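Long-range contact in beta-galacturonidase (Eisenbergiella tayi, PDB 6NCW), which hydrolyses beta-galacturonides as a family 2 glycoside hydrolase of a human gut bacterium, and may have beta-glucuronidase activity as well: residues A[92-97]-A[125-130]. Numbering follows the deposited sequence.
Sequences YNAYTP and ALHVPN
The end of strand 86-92 with the loop that follows it, and the loop linking strands 109-117 and 142-147, meet here through side chains that bond to main chain in both directions. Helix 349-364 of the TIM-barrel domain packs on both segments, so the contact sits where the N-terminal beta domain meets the catalytic barrel. Tyr-92 turns CG anti to its backbone N (chi1 177°), sending the ring across to 125-130, where its OH accepts two successive amides: a nearly straight bond from His-127 N at 2.8 Å and a more bent one from Leu-126 N at 3.0 Å. Ser-124 OG also bonds to that hydroxyl. Leu-126 lies against the edge of the phenol, its CG 3.9 Å from Tyr-92 CE2.

His-127 returns the exchange. With CG anti to the carbonyl carbon (chi1 -68°), its imidazole reaches the other loop and NE2 accepts the N-H of Ala-94 at 3.3 Å, a long but straight bond. The ring presents an edge to the face of Tyr-92 in an offset edge-to-face pair (planes at 78°), while Tyr-95 is nearly parallel but slid aside, so that Tyr-95 CE2 meets His-127 CE1 at 3.3 Å. Nearby, Asn-93 OD1 bonds to His-335 ND1, and Asn-93 ND2 to Thr-96 OG1.

In this aromatic cluster, the side chain of Tyr-95 lies about 8 Å from that of His-312, which binds galacturonate. His-127 ND1 pairs with Ser-134 OG. Since NE2 receives an N-H, the buried imidazole, held at both nitrogens, is probably neutral with its proton on ND1.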
ATOM      1  N   TYR A  92     -33.853  10.047  20.207  1.00 23.26           N
ATOM      2  CA  TYR A  92     -33.314   8.875  19.536  1.00 21.67           C
ATOM      3  C   TYR A  92     -33.245   9.169  18.045  1.00 24.26           C
ATOM      4  O   TYR A  92     -34.166   9.785  17.486  1.00 22.46           O
ATOM      5  CB  TYR A  92     -34.164   7.613  19.768  1.00 21.09           C
ATOM      6  CG  TYR A  92     -33.642   6.414  19.009  1.00 21.51           C
ATOM      7  CD1 TYR A  92     -32.690   5.587  19.577  1.00 23.91           C
ATOM      8  CD2 TYR A  92     -34.076   6.126  17.701  1.00 24.57           C
ATOM      9  CE1 TYR A  92     -32.180   4.484  18.885  1.00 22.02           C
ATOM     10  CE2 TYR A  92     -33.566   5.023  16.989  1.00 21.13           C
ATOM     11  CZ  TYR A  92     -32.616   4.208  17.590  1.00 21.01           C
ATOM     12  OH  TYR A  92     -32.087   3.099  16.931  1.00 21.81           O
ATOM     13  N   ASN A  93     -32.135   8.719  17.427  1.00 24.76           N
ATOM     14  CA  ASN A  93     -31.797   8.766  15.998  1.00 20.64           C
ATOM     15  C   ASN A  93     -30.745   9.835  15.749  1.00 22.42           C
ATOM     16  O   ASN A  93     -30.963  11.018  16.033  1.00 23.71           O
ATOM     17  CB  ASN A  93     -33.004   9.014  15.092  1.00 20.09           C
ATOM     18  CG  ASN A  93     -32.727   8.648  13.631  1.00 22.90           C
ATOM     19  OD1 ASN A  93     -32.216   7.561  13.336  1.00 27.35           O
ATOM     20  ND2 ASN A  93     -33.071   9.542  12.720  1.00 20.97           N
ATOM     21  N   ALA A  94     -29.604   9.421  15.198  1.00 21.32           N
ATOM     22  CA  ALA A  94     -28.450  10.301  15.072  1.00 20.57           C
ATOM     23  C   ALA A  94     -28.652  11.390  14.030  1.00 22.79           C
ATOM     24  O   ALA A  94     -27.902  12.371  14.020  1.00 22.87           O
ATOM     25  CB  ALA A  94     -27.206   9.481  14.699  1.00 20.95           C
ATOM     26  N   TYR A  95     -29.624  11.233  13.143  1.00 19.25           N
ATOM     27  CA  TYR A  95     -29.558  11.887  11.855  1.00 20.34           C
ATOM     28  C   TYR A  95     -30.633  12.938  11.634  1.00 21.49           C
ATOM     29  O   TYR A  95     -30.662  13.537  10.556  1.00 20.20           O
ATOM     30  CB  TYR A  95     -29.620  10.824  10.741  1.00 21.24           C
ATOM     31  CG  TYR A  95     -28.609   9.711  10.877  1.00 18.94           C
ATOM     32  CD1 TYR A  95     -27.255   9.937  10.634  1.00 19.67           C
ATOM     33  CD2 TYR A  95     -29.011   8.413  11.221  1.00 21.51           C
ATOM     34  CE1 TYR A  95     -26.312   8.893  10.726  1.00 18.62           C
ATOM     35  CE2 TYR A  95     -28.092   7.373  11.314  1.00 19.60           C
ATOM     36  CZ  TYR A  95     -26.747   7.616  11.075  1.00 23.23           C
ATOM     37  OH  TYR A  95     -25.846   6.581  11.181  1.00 21.39           O
ATOM     38  N   THR A  96     -31.506  13.185  12.621  1.00 21.75           N
ATOM     39  CA  THR A  96     -32.554  14.183  12.524  1.00 21.42           C
ATOM     40  C   THR A  96     -32.447  15.176  13.685  1.00 24.59           C
ATOM     41  O   THR A  96     -32.032  14.810  14.791  1.00 20.22           O
ATOM     42  CB  THR A  96     -33.943  13.532  12.523  1.00 23.07           C
ATOM     43  OG1 THR A  96     -34.023  12.541  13.559  1.00 20.71           O
ATOM     44  CG2 THR A  96     -34.230  12.872  11.160  1.00 23.17           C
ATOM     45  N   PRO A  97     -32.786  16.439  13.455  1.00 26.10           N
ATOM     46  CA  PRO A  97     -32.645  17.452  14.508  1.00 24.32           C
ATOM     47  C   PRO A  97     -33.797  17.389  15.500  1.00 24.68           C
ATOM     48  O   PRO A  97     -34.866  16.837  15.227  1.00 23.11           O
ATOM     49  CB  PRO A  97     -32.655  18.778  13.735  1.00 23.67           C
ATOM     50  CG  PRO A  97     -33.413  18.485  12.484  1.00 23.01           C
ATOM     51  CD  PRO A  97     -33.281  17.004  12.186  1.00 21.49           C
ATOM     52  N   ALA A 125     -34.034   0.399  17.658  1.00 26.10           N
ATOM     53  CA  ALA A 125     -34.529  -0.417  16.554  1.00 29.02           C
ATOM     54  C   ALA A 125     -33.936  -0.033  15.204  1.00 27.23           C
ATOM     55  O   ALA A 125     -33.963  -0.850  14.271  1.00 24.16           O
ATOM     56  CB  ALA A 125     -36.058  -0.343  16.477  1.00 22.13           C
ATOM     57  N   LEU A 126     -33.403   1.181  15.078  1.00 25.26           N
ATOM     58  CA  LEU A 126     -32.835   1.657  13.823  1.00 24.25           C
ATOM     59  C   LEU A 126     -31.316   1.500  13.799  1.00 23.50           C
ATOM     60  O   LEU A 126     -30.759   0.905  12.871  1.00 21.22           O
ATOM     61  CB  LEU A 126     -33.251   3.130  13.603  1.00 20.37           C
ATOM     62  CG  LEU A 126     -34.767   3.391  13.685  1.00 20.82           C
ATOM     63  CD1 LEU A 126     -35.105   4.851  13.366  1.00 25.52           C
ATOM     64  CD2 LEU A 126     -35.547   2.466  12.773  1.00 22.67           C
ATOM     65  N   HIS A 127     -30.634   2.009  14.825  1.00 22.12           N
ATOM     66  CA  HIS A 127     -29.207   1.783  14.997  1.00 22.91           C
ATOM     67  C   HIS A 127     -28.985   0.379  15.533  1.00 23.08           C
ATOM     68  O   HIS A 127     -29.291   0.112  16.697  1.00 21.07           O
ATOM     69  CB  HIS A 127     -28.613   2.814  15.943  1.00 21.66           C
ATOM     70  CG  HIS A 127     -28.596   4.186  15.374  1.00 22.79           C
ATOM     71  ND1 HIS A 127     -27.548   4.657  14.617  1.00 19.11           N
ATOM     72  CD2 HIS A 127     -29.517   5.180  15.418  1.00 23.12           C
ATOM     73  CE1 HIS A 127     -27.811   5.895  14.241  1.00 21.11           C
ATOM     74  NE2 HIS A 127     -28.996   6.240  14.717  1.00 25.19           N
ATOM     75  N   VAL A 128     -28.454  -0.503  14.681  1.00 19.54           N
ATOM     76  CA  VAL A 128     -28.173  -1.912  14.969  1.00 20.21           C
ATOM     77  C   VAL A 128     -26.807  -2.268  14.376  1.00 20.89           C
ATOM     78  O   VAL A 128     -26.267  -1.484  13.582  1.00 19.43           O
ATOM     79  CB  VAL A 128     -29.267  -2.825  14.386  1.00 21.46           C
ATOM     80  CG1 VAL A 128     -30.644  -2.525  15.015  1.00 20.98           C
ATOM     81  CG2 VAL A 128     -29.313  -2.682  12.879  1.00 20.00           C
ATOM     82  N   PRO A 129     -26.203  -3.412  14.713  1.00 18.35           N
ATOM     83  CA  PRO A 129     -25.016  -3.839  13.962  1.00 25.81           C
ATOM     84  C   PRO A 129     -25.400  -3.921  12.495  1.00 21.34           C
ATOM     85  O   PRO A 129     -26.413  -4.529  12.146  1.00 21.90           O
ATOM     86  CB  PRO A 129     -24.684  -5.216  14.556  1.00 19.57           C
ATOM     87  CG  PRO A 129     -25.351  -5.188  15.948  1.00 20.06           C
ATOM     88  CD  PRO A 129     -26.612  -4.435  15.695  1.00 19.12           C
ATOM     89  N   ASN A 130     -24.651  -3.216  11.652  1.00 21.11           N
ATOM     90  CA  ASN A 130     -25.098  -3.009  10.284  1.00 21.25           C
ATOM     91  C   ASN A 130     -23.892  -2.723   9.393  1.00 21.01           C
ATOM     92  O   ASN A 130     -22.754  -2.599   9.863  1.00 21.19           O
ATOM     93  CB  ASN A 130     -26.122  -1.872  10.223  1.00 20.24           C
ATOM     94  CG  ASN A 130     -27.256  -2.154   9.231  1.00 21.77           C
ATOM     95  OD1 ASN A 130     -27.080  -2.859   8.217  1.00 18.66           O
ATOM     96  ND2 ASN A 130     -28.430  -1.614   9.530  1.00 20.45           N
TER